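Local coordinates for catabolite control protein A (PDB 2O20) that probably acts as a global transcriptional regulator of carbon catabolite repression and activation, binding cis-regulatory DNA as a member of the LacI family, at residues 197-202 against 211-216; 217-222 against 229-234; 234-239 against 261-266; 241-246 against 252-257. The protein carries 1 engineered substitution. All coordinates share one frame; numbering follows the deposited sequence. Where two conformers were deposited one is given.

Contact 1 (197-202 against 211-216). With SO4 (sulfate ion), chain L.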
loop_
_atom_site.group_PDB
_atom_site.type_symbol
_atom_site.label_atom_id
_atom_site.label_comp_id
_atom_site.label_asym_id
_atom_site.label_seq_id
_atom_site.Cartn_x
_atom_site.Cartn_y
_atom_site.Cartn_z
ATOM N N GLU D 197 -11.960 21.393 -10.918
ATOM C CA GLU D 197 -10.789 21.712 -11.762
ATOM C C GLU D 197 -10.528 20.617 -12.815
ATOM O O GLU D 197 -10.249 20.929 -13.969
ATOM C CB GLU D 197 -9.535 21.948 -10.905
ATOM C CG GLU D 197 -9.665 23.084 -9.871
ATOM C CD GLU D 197 -9.335 24.469 -10.404
ATOM O OE1 GLU D 197 -8.996 24.615 -11.601
ATOM O OE2 GLU D 197 -9.414 25.429 -9.603
ATOM N N ARG D 198 -10.625 19.339 -12.413
ATOM C CA ARG D 198 -10.539 18.224 -13.352
ATOM C C ARG D 198 -11.627 18.341 -14.425
ATOM O O ARG D 198 -11.360 18.168 -15.619
ATOM C CB ARG D 198 -10.668 16.874 -12.616
ATOM C CG ARG D 198 -9.447 16.546 -11.771
ATOM C CD ARG D 198 -9.699 15.253 -11.012
ATOM N NE ARG D 198 -8.510 14.774 -10.321
ATOM C CZ ARG D 198 -8.321 14.793 -9.005
ATOM N NH1 ARG D 198 -9.206 15.321 -8.180
ATOM N NH2 ARG D 198 -7.214 14.289 -8.498
ATOM N N MET D 199 -12.848 18.640 -13.999
ATOM C CA MET D 199 -13.968 18.860 -14.944
ATOM C C MET D 199 -13.708 19.963 -15.975
ATOM O O MET D 199 -14.004 19.777 -17.158
ATOM C CB MET D 199 -15.264 19.182 -14.205
ATOM C CG MET D 199 -16.443 19.288 -15.125
ATOM S SD MET D 199 -16.994 17.686 -15.751
ATOM C CE MET D 199 -18.393 17.425 -14.651
ATOM N N VAL D 200 -13.136 21.090 -15.543
ATOM C CA VAL D 200 -12.866 22.180 -16.462
ATOM C C VAL D 200 -11.846 21.710 -17.491
ATOM O O VAL D 200 -12.029 21.933 -18.667
ATOM C CB VAL D 200 -12.412 23.456 -15.731
ATOM C CG1 VAL D 200 -12.008 24.574 -16.724
ATOM C CG2 VAL D 200 -13.523 23.957 -14.796
ATOM N N GLY D 201 -10.797 21.025 -17.051
ATOM C CA GLY D 201 -9.743 20.589 -17.968
ATOM C C GLY D 201 -10.250 19.566 -18.987
ATOM O O GLY D 201 -9.957 19.655 -20.182
ATOM N N TYR D 202 -11.035 18.607 -18.502
ATOM C CA TYR D 202 -11.710 17.607 -19.350
ATOM C C TYR D 202 -12.596 18.237 -20.445
ATOM O O TYR D 202 -12.510 17.873 -21.622
ATOM C CB TYR D 202 -12.527 16.683 -18.422
ATOM C CG TYR D 202 -13.513 15.697 -19.039
ATOM C CD1 TYR D 202 -13.082 14.586 -19.775
ATOM C CD2 TYR D 202 -14.875 15.847 -18.822
ATOM C CE1 TYR D 202 -14.000 13.657 -20.303
ATOM C CE2 TYR D 202 -15.801 14.909 -19.309
ATOM C CZ TYR D 202 -15.356 13.837 -20.063
ATOM O OH TYR D 202 -16.288 12.967 -20.554
ATOM N N ILE D 211 -16.039 17.836 -29.633
ATOM C CA ILE D 211 -16.805 16.754 -29.013
ATOM C C ILE D 211 -17.779 17.344 -28.006
ATOM O O ILE D 211 -17.375 18.083 -27.142
ATOM C CB ILE D 211 -15.889 15.756 -28.280
ATOM C CG1 ILE D 211 -14.936 15.094 -29.275
ATOM C CG2 ILE D 211 -16.751 14.717 -27.502
ATOM C CD1 ILE D 211 -13.724 14.541 -28.662
ATOM N N GLU D 212 -19.054 17.009 -28.109
ATOM C CA GLU D 212 -20.053 17.473 -27.137
ATOM C C GLU D 212 -19.862 16.819 -25.780
ATOM O O GLU D 212 -19.603 15.612 -25.699
ATOM C CB GLU D 212 -21.483 17.229 -27.640
ATOM C CG GLU D 212 -21.764 17.840 -29.008
ATOM C CD GLU D 212 -23.245 17.995 -29.310
ATOM O OE1 GLU D 212 -23.625 19.063 -29.842
ATOM O OE2 GLU D 212 -24.027 17.060 -29.027
ATOM N N PHE D 213 -19.985 17.633 -24.733
ATOM C CA PHE D 213 -19.953 17.180 -23.362
ATOM C C PHE D 213 -21.243 16.459 -23.029
ATOM O O PHE D 213 -22.321 16.885 -23.393
ATOM C CB PHE D 213 -19.751 18.369 -22.402
ATOM C CG PHE D 213 -19.971 18.035 -20.955
ATOM C CD1 PHE D 213 -19.090 17.204 -20.271
ATOM C CD2 PHE D 213 -21.050 18.558 -20.271
ATOM C CE1 PHE D 213 -19.295 16.891 -18.948
ATOM C CE2 PHE D 213 -21.264 18.248 -18.951
ATOM C CZ PHE D 213 -20.373 17.417 -18.275
ATOM N N ASP D 214 -21.119 15.361 -22.304
ATOM C CA ASP D 214 -22.260 14.549 -21.928
ATOM C C ASP D 214 -22.066 14.200 -20.460
ATOM O O ASP D 214 -21.123 13.467 -20.129
ATOM C CB ASP D 214 -22.276 13.283 -22.783
ATOM C CG ASP D 214 -23.443 12.367 -22.462
ATOM O OD1 ASP D 214 -24.276 12.668 -21.554
ATOM O OD2 ASP D 214 -23.529 11.328 -23.140
ATOM N N GLU D 215 -22.916 14.742 -19.588
ATOM C CA GLU D 215 -22.789 14.485 -18.161
ATOM C C GLU D 215 -22.911 12.980 -17.850
ATOM O O GLU D 215 -22.445 12.516 -16.804
ATOM C CB GLU D 215 -23.800 15.306 -17.348
ATOM C CG GLU D 215 -25.250 14.952 -17.594
ATOM C CD GLU D 215 -26.189 15.559 -16.559
ATOM O OE1 GLU D 215 -27.373 15.785 -16.897
ATOM O OE2 GLU D 215 -25.746 15.806 -15.410
ATOM N N ASN D 216 -23.507 12.211 -18.759
ATOM C CA ASN D 216 -23.669 10.770 -18.526
ATOM C C ASN D 216 -22.397 9.931 -18.695
ATOM O O ASN D 216 -22.396 8.728 -18.374
ATOM C CB ASN D 216 -24.818 10.229 -19.360
ATOM C CG ASN D 216 -26.165 10.762 -18.890
ATOM O OD1 ASN D 216 -27.112 10.869 -19.671
ATOM N ND2 ASN D 216 -26.250 11.120 -17.610
HETATM S S SO4 L . -10.815 13.550 -4.358
HETATM O O1 SO4 L . -11.429 14.724 -3.726
HETATM O O2 SO4 L . -11.827 12.863 -5.163
HETATM O O3 SO4 L . -9.700 13.981 -5.203
HETATM O O4 SO4 L . -10.333 12.649 -3.308
HETATM O O HOH W 1 -18.785 13.732 -21.538
#

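Contact 2 (217-222 against 229-234)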
loop_
_atom_site.group_PDB
_atom_site.type_symbol
_atom_site.label_atom_id
_atom_site.label_comp_id
_atom_site.label_asym_id
_atom_site.label_seq_id
_atom_site.Cartn_x
_atom_site.Cartn_y
_atom_site.Cartn_z
ATOM N N LEU D 217 -21.311 10.562 -19.162
ATOM C CA LEU D 217 -19.995 9.923 -19.178
ATOM C C LEU D 217 -19.083 10.388 -18.029
ATOM O O LEU D 217 -17.880 10.130 -18.051
ATOM C CB LEU D 217 -19.314 10.107 -20.537
ATOM C CG LEU D 217 -19.990 9.464 -21.764
ATOM C CD1 LEU D 217 -19.152 9.784 -23.027
ATOM C CD2 LEU D 217 -20.153 7.983 -21.619
ATOM N N VAL D 218 -19.663 11.072 -17.035
ATOM C CA VAL D 218 -18.964 11.450 -15.821
ATOM C C VAL D 218 -19.554 10.631 -14.675
ATOM O O VAL D 218 -20.780 10.519 -14.504
ATOM C CB VAL D 218 -19.036 12.965 -15.538
ATOM C CG1 VAL D 218 -18.313 13.300 -14.222
ATOM C CG2 VAL D 218 -18.441 13.737 -16.705
ATOM N N PHE D 219 -18.656 9.984 -13.959
ATOM C CA PHE D 219 -19.012 9.036 -12.918
ATOM C C PHE D 219 -18.409 9.538 -11.611
ATOM O O PHE D 219 -17.197 9.455 -11.415
ATOM C CB PHE D 219 -18.490 7.652 -13.304
ATOM C CG PHE D 219 -19.135 7.100 -14.544
ATOM C CD1 PHE D 219 -20.287 6.319 -14.466
ATOM C CD2 PHE D 219 -18.635 7.408 -15.814
ATOM C CE1 PHE D 219 -20.907 5.834 -15.626
ATOM C CE2 PHE D 219 -19.257 6.938 -16.971
ATOM C CZ PHE D 219 -20.388 6.141 -16.879
ATOM N N GLU D 220 -19.265 10.100 -10.745
ATOM C CA GLU D 220 -18.855 10.644 -9.452
ATOM C C GLU D 220 -18.914 9.666 -8.263
ATOM O O GLU D 220 -19.652 8.677 -8.265
ATOM C CB GLU D 220 -19.767 11.817 -9.068
ATOM C CG GLU D 220 -19.662 13.058 -9.924
ATOM C CD GLU D 220 -20.594 14.119 -9.375
ATOM O OE1 GLU D 220 -20.399 14.522 -8.190
ATOM O OE2 GLU D 220 -21.530 14.513 -10.101
ATOM N N GLY D 221 -18.152 9.983 -7.230
ATOM C CA GLY D 221 -18.214 9.271 -5.939
ATOM C C GLY D 221 -17.424 7.979 -5.829
ATOM O O GLY D 221 -17.759 7.087 -5.028
ATOM N N ASN D 222 -16.361 7.885 -6.623
ATOM C CA ASN D 222 -15.598 6.655 -6.792
ATOM C C ASN D 222 -14.233 6.750 -6.176
ATOM O O ASN D 222 -13.445 7.598 -6.575
ATOM C CB ASN D 222 -15.472 6.344 -8.275
ATOM C CG ASN D 222 -16.791 5.994 -8.867
ATOM O OD1 ASN D 222 -17.382 4.973 -8.494
ATOM N ND2 ASN D 222 -17.307 6.855 -9.750
ATOM N N LYS D 229 -14.009 -1.661 -10.396
ATOM C CA LYS D 229 -14.447 -2.918 -11.007
ATOM C C LYS D 229 -15.903 -2.907 -11.437
ATOM O O LYS D 229 -16.238 -3.373 -12.538
ATOM C CB LYS D 229 -14.229 -4.096 -10.046
ATOM C CG LYS D 229 -12.792 -4.599 -10.000
ATOM C CD LYS D 229 -12.673 -6.064 -9.459
ATOM C CE LYS D 229 -13.130 -6.152 -8.036
ATOM N NZ LYS D 229 -12.867 -7.534 -7.400
ATOM N N ALA D 230 -16.765 -2.377 -10.565
ATOM C CA ALA D 230 -18.206 -2.364 -10.806
ATOM C C ALA D 230 -18.660 -1.353 -11.874
ATOM O O ALA D 230 -19.760 -1.476 -12.447
ATOM C CB ALA D 230 -18.965 -2.119 -9.460
ATOM N N LEU D 231 -17.822 -0.354 -12.164
ATOM C CA LEU D 231 -18.111 0.614 -13.191
ATOM C C LEU D 231 -17.935 0.097 -14.620
ATOM O O LEU D 231 -18.511 0.671 -15.550
ATOM C CB LEU D 231 -17.195 1.854 -13.023
ATOM C CG LEU D 231 -17.670 2.846 -11.951
ATOM C CD1 LEU D 231 -16.675 3.982 -11.839
ATOM C CD2 LEU D 231 -19.043 3.401 -12.279
ATOM N N ALA D 232 -17.106 -0.927 -14.798
ATOM C CA ALA D 232 -16.710 -1.372 -16.144
ATOM C C ALA D 232 -17.925 -1.531 -17.078
ATOM O O ALA D 232 -17.963 -0.922 -18.147
ATOM C CB ALA D 232 -15.891 -2.637 -16.096
ATOM N N GLU D 233 -18.919 -2.315 -16.662
ATOM C CA GLU D 233 -20.042 -2.582 -17.553
ATOM C C GLU D 233 -20.888 -1.317 -17.802
ATOM O O GLU D 233 -21.520 -1.174 -18.897
ATOM C CB GLU D 233 -20.872 -3.764 -17.047
ATOM C CG GLU D 233 -21.734 -4.400 -18.102
ATOM C CD GLU D 233 -20.954 -5.131 -19.185
ATOM O OE1 GLU D 233 -21.430 -5.190 -20.335
ATOM O OE2 GLU D 233 -19.869 -5.668 -18.903
ATOM N N ARG D 234 -20.874 -0.385 -16.824
ATOM C CA ARG D 234 -21.615 0.872 -16.943
ATOM C C ARG D 234 -21.036 1.748 -18.052
ATOM O O ARG D 234 -21.764 2.375 -18.772
ATOM C CB ARG D 234 -21.626 1.648 -15.623
ATOM C CG ARG D 234 -22.184 0.876 -14.443
ATOM C CD ARG D 234 -23.653 0.498 -14.643
ATOM N NE ARG D 234 -23.767 -0.890 -14.216
ATOM C CZ ARG D 234 -23.887 -1.959 -14.990
ATOM N NH1 ARG D 234 -24.047 -1.876 -16.307
ATOM N NH2 ARG D 234 -23.911 -3.131 -14.403
#

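Contact 3 (234-239 against 261-266). With SO4 (sulfate ion), chain K.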
loop_
_atom_site.group_PDB
_atom_site.type_symbol
_atom_site.label_atom_id
_atom_site.label_comp_id
_atom_site.label_asym_id
_atom_site.label_seq_id
_atom_site.Cartn_x
_atom_site.Cartn_y
_atom_site.Cartn_z
ATOM N N ARG D 234 -20.874 -0.385 -16.824
ATOM C CA ARG D 234 -21.615 0.872 -16.943
ATOM C C ARG D 234 -21.036 1.748 -18.052
ATOM O O ARG D 234 -21.764 2.375 -18.772
ATOM C CB ARG D 234 -21.626 1.648 -15.623
ATOM C CG ARG D 234 -22.184 0.876 -14.443
ATOM C CD ARG D 234 -23.653 0.498 -14.643
ATOM N NE ARG D 234 -23.767 -0.890 -14.216
ATOM C CZ ARG D 234 -23.887 -1.959 -14.990
ATOM N NH1 ARG D 234 -24.047 -1.876 -16.307
ATOM N NH2 ARG D 234 -23.911 -3.131 -14.403
ATOM N N LEU D 235 -19.711 1.764 -18.163
ATOM C CA LEU D 235 -19.016 2.487 -19.214
ATOM C C LEU D 235 -19.271 1.832 -20.582
ATOM O O LEU D 235 -19.572 2.509 -21.548
ATOM C CB LEU D 235 -17.522 2.567 -18.909
ATOM C CG LEU D 235 -17.091 3.769 -18.015
ATOM C CD1 LEU D 235 -17.575 3.644 -16.608
ATOM C CD2 LEU D 235 -15.596 3.963 -18.003
ATOM N N LEU D 236 -19.130 0.507 -20.643
ATOM C CA LEU D 236 -19.347 -0.246 -21.891
ATOM C C LEU D 236 -20.761 -0.035 -22.414
ATOM O O LEU D 236 -20.914 0.204 -23.638
ATOM C CB LEU D 236 -19.065 -1.748 -21.745
ATOM C CG LEU D 236 -17.596 -2.128 -21.435
ATOM C CD1 LEU D 236 -17.434 -3.556 -21.135
ATOM C CD2 LEU D 236 -16.693 -1.735 -22.610
ATOM N N GLU D 237 -21.764 -0.053 -21.520
ATOM C CA GLU D 237 -23.152 0.055 -21.943
ATOM C C GLU D 237 -23.492 1.413 -22.541
ATOM O O GLU D 237 -24.324 1.521 -23.430
ATOM C CB GLU D 237 -24.132 -0.363 -20.847
ATOM C CG GLU D 237 -24.715 0.636 -19.918
ATOM C CD GLU D 237 -25.327 -0.044 -18.647
ATOM O OE1 GLU D 237 -25.807 -1.218 -18.714
ATOM O OE2 GLU D 237 -25.280 0.598 -17.565
ATOM N N ARG D 238 -22.784 2.433 -22.079
ATOM C CA ARG D 238 -22.901 3.756 -22.674
ATOM C C ARG D 238 -22.001 3.990 -23.904
ATOM O O ARG D 238 -22.028 5.083 -24.482
ATOM C CB ARG D 238 -22.651 4.782 -21.572
ATOM C CG ARG D 238 -23.698 4.623 -20.463
ATOM C CD ARG D 238 -23.740 5.828 -19.518
ATOM N NE ARG D 238 -24.043 5.617 -18.078
ATOM C CZ ARG D 238 -24.152 4.465 -17.373
ATOM N NH1 ARG D 238 -24.109 3.250 -17.914
ATOM N NH2 ARG D 238 -24.372 4.539 -16.051
ATOM N N GLY D 239 -21.242 2.978 -24.327
ATOM C CA GLY D 239 -20.341 3.086 -25.490
ATOM C C GLY D 239 -19.060 3.892 -25.289
ATOM O O GLY D 239 -18.411 4.292 -26.259
ATOM N N LYS D 261 -13.360 -9.516 -18.405
ATOM C CA LYS D 261 -14.422 -9.590 -19.421
ATOM C C LYS D 261 -13.912 -9.840 -20.858
ATOM O O LYS D 261 -14.738 -9.967 -21.805
ATOM C CB LYS D 261 -15.200 -8.273 -19.388
ATOM C CG LYS D 261 -15.990 -8.035 -18.121
ATOM C CD LYS D 261 -16.503 -6.581 -17.943
ATOM C CE LYS D 261 -17.362 -6.572 -16.652
ATOM N NZ LYS D 261 -18.713 -7.130 -16.931
ATOM N N GLY D 262 -12.581 -9.892 -21.036
ATOM C CA GLY D 262 -11.973 -10.110 -22.361
ATOM C C GLY D 262 -12.019 -8.927 -23.315
ATOM O O GLY D 262 -11.943 -9.092 -24.518
ATOM N N VAL D 263 -12.188 -7.736 -22.778
ATOM C CA VAL D 263 -12.139 -6.507 -23.540
ATOM C C VAL D 263 -10.686 -6.258 -23.918
ATOM O O VAL D 263 -9.806 -6.451 -23.100
ATOM C CB VAL D 263 -12.724 -5.332 -22.712
ATOM C CG1 VAL D 263 -12.441 -3.985 -23.389
ATOM C CG2 VAL D 263 -14.219 -5.542 -22.498
ATOM N N LYS D 264 -10.431 -5.884 -25.176
ATOM C CA LYS D 264 -9.054 -5.709 -25.605
ATOM C C LYS D 264 -8.498 -4.369 -25.172
ATOM O O LYS D 264 -9.016 -3.313 -25.551
ATOM C CB LYS D 264 -8.935 -5.855 -27.124
ATOM C CG LYS D 264 -9.311 -7.199 -27.639
ATOM C CD LYS D 264 -9.315 -7.162 -29.154
ATOM C CE LYS D 264 -9.229 -8.528 -29.791
ATOM N NZ LYS D 264 -8.682 -8.424 -31.199
ATOM N N VAL D 265 -7.426 -4.411 -24.392
ATOM C CA VAL D 265 -6.787 -3.188 -23.910
ATOM C C VAL D 265 -5.353 -3.175 -24.477
ATOM O O VAL D 265 -4.602 -4.119 -24.251
ATOM C CB VAL D 265 -6.781 -3.163 -22.316
ATOM C CG1 VAL D 265 -5.962 -2.003 -21.746
ATOM C CG2 VAL D 265 -8.192 -3.119 -21.744
ATOM N N PRO D 266 -4.937 -2.083 -25.152
ATOM C CA PRO D 266 -5.625 -0.818 -25.404
ATOM C C PRO D 266 -6.407 -0.714 -26.721
ATOM O O PRO D 266 -6.880 0.374 -27.056
ATOM C CB PRO D 266 -4.466 0.182 -25.430
ATOM C CG PRO D 266 -3.387 -0.574 -26.068
ATOM C CD PRO D 266 -3.526 -2.010 -25.569
HETATM S S SO4 K . -21.381 -6.643 -14.200
HETATM O O1 SO4 K . -22.068 -6.714 -15.490
HETATM O O2 SO4 K . -19.920 -6.562 -14.331
HETATM O O3 SO4 K . -21.951 -5.482 -13.558
HETATM O O4 SO4 K . -21.606 -7.857 -13.403
#

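Contact 4 (241-246 against 252-257)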
loop_
_atom_site.group_PDB
_atom_site.type_symbol
_atom_site.label_atom_id
_atom_site.label_comp_id
_atom_site.label_asym_id
_atom_site.label_seq_id
_atom_site.Cartn_x
_atom_site.Cartn_y
_atom_site.Cartn_z
ATOM N N THR D 241 -15.235 4.328 -24.882
ATOM C CA THR D 241 -14.098 3.531 -25.361
ATOM C C THR D 241 -12.800 3.838 -24.635
ATOM O O THR D 241 -11.770 3.257 -24.964
ATOM C CB THR D 241 -13.851 3.713 -26.871
ATOM O OG1 THR D 241 -13.585 5.112 -27.143
ATOM C CG2 THR D 241 -15.064 3.195 -27.678
ATOM N N SER D 242 -12.858 4.733 -23.655
ATOM C CA SER D 242 -11.712 5.079 -22.844
ATOM C C SER D 242 -12.180 5.821 -21.600
ATOM O O SER D 242 -13.342 6.245 -21.510
ATOM C CB SER D 242 -10.736 5.922 -23.638
ATOM O OG SER D 242 -11.358 7.128 -24.085
ATOM N N ALA D 243 -11.272 5.973 -20.642
ATOM C CA ALA D 243 -11.542 6.700 -19.428
ATOM C C ALA D 243 -10.286 7.330 -18.830
ATOM O O ALA D 243 -9.212 6.714 -18.838
ATOM C CB ALA D 243 -12.150 5.765 -18.425
ATOM N N VAL D 244 -10.473 8.521 -18.274
ATOM C CA VAL D 244 -9.518 9.187 -17.360
ATOM C C VAL D 244 -10.078 8.993 -15.954
ATOM O O VAL D 244 -11.274 9.204 -15.717
ATOM C CB VAL D 244 -9.396 10.680 -17.631
ATOM C CG1 VAL D 244 -8.284 11.306 -16.727
ATOM C CG2 VAL D 244 -9.162 10.917 -19.128
ATOM N N VAL D 245 -9.219 8.523 -15.047
ATOM C CA VAL D 245 -9.630 8.120 -13.719
ATOM C C VAL D 245 -8.766 8.842 -12.661
ATOM O O VAL D 245 -7.524 8.857 -12.750
ATOM C CB VAL D 245 -9.526 6.584 -13.561
ATOM C CG1 VAL D 245 -10.141 6.194 -12.227
ATOM C CG2 VAL D 245 -10.205 5.838 -14.765
ATOM N N SER D 246 -9.400 9.522 -11.720
ATOM C CA SER D 246 -8.621 10.352 -10.829
ATOM C C SER D 246 -7.830 9.560 -9.767
ATOM O O SER D 246 -6.762 10.008 -9.371
ATOM C CB SER D 246 -9.488 11.417 -10.160
ATOM O OG SER D 246 -10.421 10.802 -9.334
ATOM N N VAL D 252 -7.162 0.834 -11.387
ATOM C CA VAL D 252 -6.706 -0.538 -11.349
ATOM C C VAL D 252 -7.912 -1.490 -11.320
ATOM O O VAL D 252 -7.875 -2.541 -11.977
ATOM C CB VAL D 252 -5.745 -0.821 -10.170
ATOM C CG1 VAL D 252 -5.352 -2.279 -10.111
ATOM C CG2 VAL D 252 -4.472 0.023 -10.280
ATOM N N GLY D 253 -8.960 -1.124 -10.572
ATOM C CA GLY D 253 -10.222 -1.854 -10.581
ATOM C C GLY D 253 -10.921 -1.911 -11.930
ATOM O O GLY D 253 -11.363 -2.991 -12.354
ATOM N N LEU D 254 -10.989 -0.774 -12.619
ATOM C CA LEU D 254 -11.543 -0.674 -13.978
ATOM C C LEU D 254 -10.770 -1.560 -14.950
ATOM O O LEU D 254 -11.374 -2.342 -15.699
ATOM C CB LEU D 254 -11.525 0.790 -14.485
ATOM C CG LEU D 254 -12.250 1.026 -15.816
ATOM C CD1 LEU D 254 -13.722 0.815 -15.604
ATOM C CD2 LEU D 254 -11.977 2.396 -16.382
ATOM N N LEU D 255 -9.443 -1.509 -14.872
ATOM C CA LEU D 255 -8.582 -2.354 -15.728
ATOM C C LEU D 255 -8.785 -3.842 -15.450
ATOM O O LEU D 255 -8.958 -4.620 -16.396
ATOM C CB LEU D 255 -7.094 -1.974 -15.585
ATOM C CG LEU D 255 -6.061 -2.747 -16.423
ATOM C CD1 LEU D 255 -6.369 -2.618 -17.880
ATOM C CD2 LEU D 255 -4.668 -2.245 -16.144
ATOM N N SER D 256 -8.809 -4.233 -14.176
ATOM C CA SER D 256 -9.053 -5.601 -13.772
ATOM C C SER D 256 -10.333 -6.135 -14.397
ATOM O O SER D 256 -10.384 -7.271 -14.895
ATOM C CB SER D 256 -9.153 -5.769 -12.218
ATOM O OG SER D 256 -7.867 -5.758 -11.598
ATOM N N ALA D 257 -11.379 -5.344 -14.298
ATOM C CA ALA D 257 -12.690 -5.773 -14.820
ATOM C C ALA D 257 -12.735 -5.866 -16.353
ATOM O O ALA D 257 -13.295 -6.831 -16.890
ATOM C CB ALA D 257 -13.774 -4.873 -14.269
#

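Contact 1 (197-202 against 211-216)
F213 meets M199 and Y202 where the helix 193-208 turns back, through a loop, toward strand 218-219. This is the helix-to-strand connection of a parallel alpha/beta subdomain in the LacI-family effector-binding fold, which resembles the periplasmic sugar-binding proteins. The two segments bury only about 108 Å² between them. The rings of Y202 and F213 meet rim to rim, CE2 of Y202 lying 4.0 Å from CE1 of F213. The same F213 edge carbon receives the thioether: M199 SD sits 4.0 Å from F213 CE1, an oblique Met-aromatic contact. M199 gets there because CG is anti to the backbone N (chi1 -175°) and the chain then bends at chi2 and chi3. V218 touches all three side chains and completes the cluster.

Polar links run beside it. The Y202 hydroxyl is bonded to I183 O, and it also accepts a proton from a water that in turn takes the D214 N-H, so a single solvent molecule bridges helix and loop. D214 itself closes an Asx turn as the chain enters the 3-10 segment at 215-216: N216 N donates to D214 OD1 over 2.9 Å, reaching it from above the carboxylate plane.

Contact 2 (217-222 against 229-234)
L231 reaches from helix 225-237 to F219 and N222, joining an outer strand of a four-stranded parallel sheet to the helix that follows it. The pair forms the first half of a beta-alpha-beta crossover from strand 218-219 to strand 242-245, the repeating element of this Rossmann-like subdomain.

Apolar packing carries most of the roughly 176 Å² buried here. The two branches of L231 divide the work: CD2 lies 3.9 Å from F219 CD1, oblique to the ring, while CD1 is turned to the amide of N222. F219 and L231 run past one another in opposite directions, a side-by-side meeting. Further along the ring, F219 CE1 comes within 4.2 Å of R234 CB, so the arginine contributes the root of its side chain; its guanidinium leads away to E237 and a bound sulfate. I186 of the central strand 183-186 touches F219, N222 and L231 alike, and L235 adds a further side chain against F219.

The polar element is the N222 carboxamide, whose CG is anti to the carbonyl carbon (chi1 -67°), an orientation that brings the amide over the L231 methyl. CG, OD1 and ND2 of N222 all stand about equally far from that carbon. Its amide nitrogen also returns a weak bond to the strand, spanning the turn at G221: N222 ND2 lies 3.1 Å from F219 O. On the side of the methyl, N222 OD1 is 3.6 Å from L231 CD1.

Contact 3 (234-239 against 261-266)
L236 faces V263 with their CA atoms 9.7 Å apart, near the ends of two helices that each finish in a Schellman motif, at G239 and at G262, both with positive phi. The 2.9 Å bond from G239 N to L236 O belongs to the first of these.

The apolar bridge between the segments is slight. L236 CD1 lies 4.0 Å from V263 CG2, the two side chains lying alongside one another with their ends pointing opposite ways, and the same leucine methyl reaches K261 CD only at 4.5 Å. V263 presents this methyl because CG1 is the branch anti to the backbone N (chi1 169°), placing CG2 beside that nitrogen. M258 of helix 248-260 touches both L236 and V263 and fills out the patch.

Charged groups gather to one side. E237 OE2 is the hub of a salt-bridge network: R234 NH1 lies at 3.0 Å, its hydrogen bond weak, and R238 NH1 at 2.9 Å, on the anti lone pair and tilted 21° from the guanidinium plane. K261 NZ forms a salt bridge with E233 OE2 and donates to sulfate O2 over 2.9 Å; R234 NH2 forms a salt bridge with O3 of the same ion.

With so little surface shared, the chemistry implies a surface junction in which the K261-E233 salt bridge supplements a thin apolar contact, the sulfate being an additional, probably adventitious, counter-ion.

Contact 4 (241-246 against 252-257)
L254 is the helical side chain that meets strand 242-245, and a single methyl does the touching. Its CD2 lies 3.9 Å from A243 CB and 4.2 Å from V245 CG2, so one leucine branch spans two alternate residues of the strand that point to the same side. The first torsion explains the reach: L254 CG is anti to the backbone N (chi1 -172°), carrying the isobutyl group off the helix toward the sheet. V245 meets it obliquely, offering CG2, the branch beside its own backbone nitrogen. All three residues are buried, and other side chains complete the packing: I186 touches both V245 and L254, and L235 packs on A243.

What is loose is the strand-helix contact itself, which rests on that one methyl and buries only 78 Å² in all. Another flank of the helix is packed against the second subunit. There S256, one turn after V252, is partly exposed; its OG is bonded to Y225 OH and makes a weak hydrogen bond with Q281 O of the second subunit. Y282 of that subunit packs on both V252 and S256.

The contact belongs to the beta-alpha-beta unit of strand 242-245, helix 248-260 and strand 270-272. The strand runs between 183-186 and 270-272, with helix 164-177 against its other face, where V244 points; helix 225-237 lies alongside helix 248-260, and its A232 touches both L254 and A257.

From the N terminus, contact 1 is the first to close, folding the loop after helix 193-208 back onto that helix just before strand 218-219. Contact 2 follows in series, joining that strand to helix 225-237. Contact 3 opens on the end of the same helix, sharing R234 with contact 2, and closes after helix 248-260; the shorter loop of contact 4 lies wholly within its span. No two loops cross. V218 links contact 1 to contact 2, F219 packs on R238 between contacts 2 and 3, and V265 on L255 between contacts 3 and 4. Contacts 2 and 4 pack helices on the same parallel sheet; contacts 1 and 3 hold connecting loops to the helices.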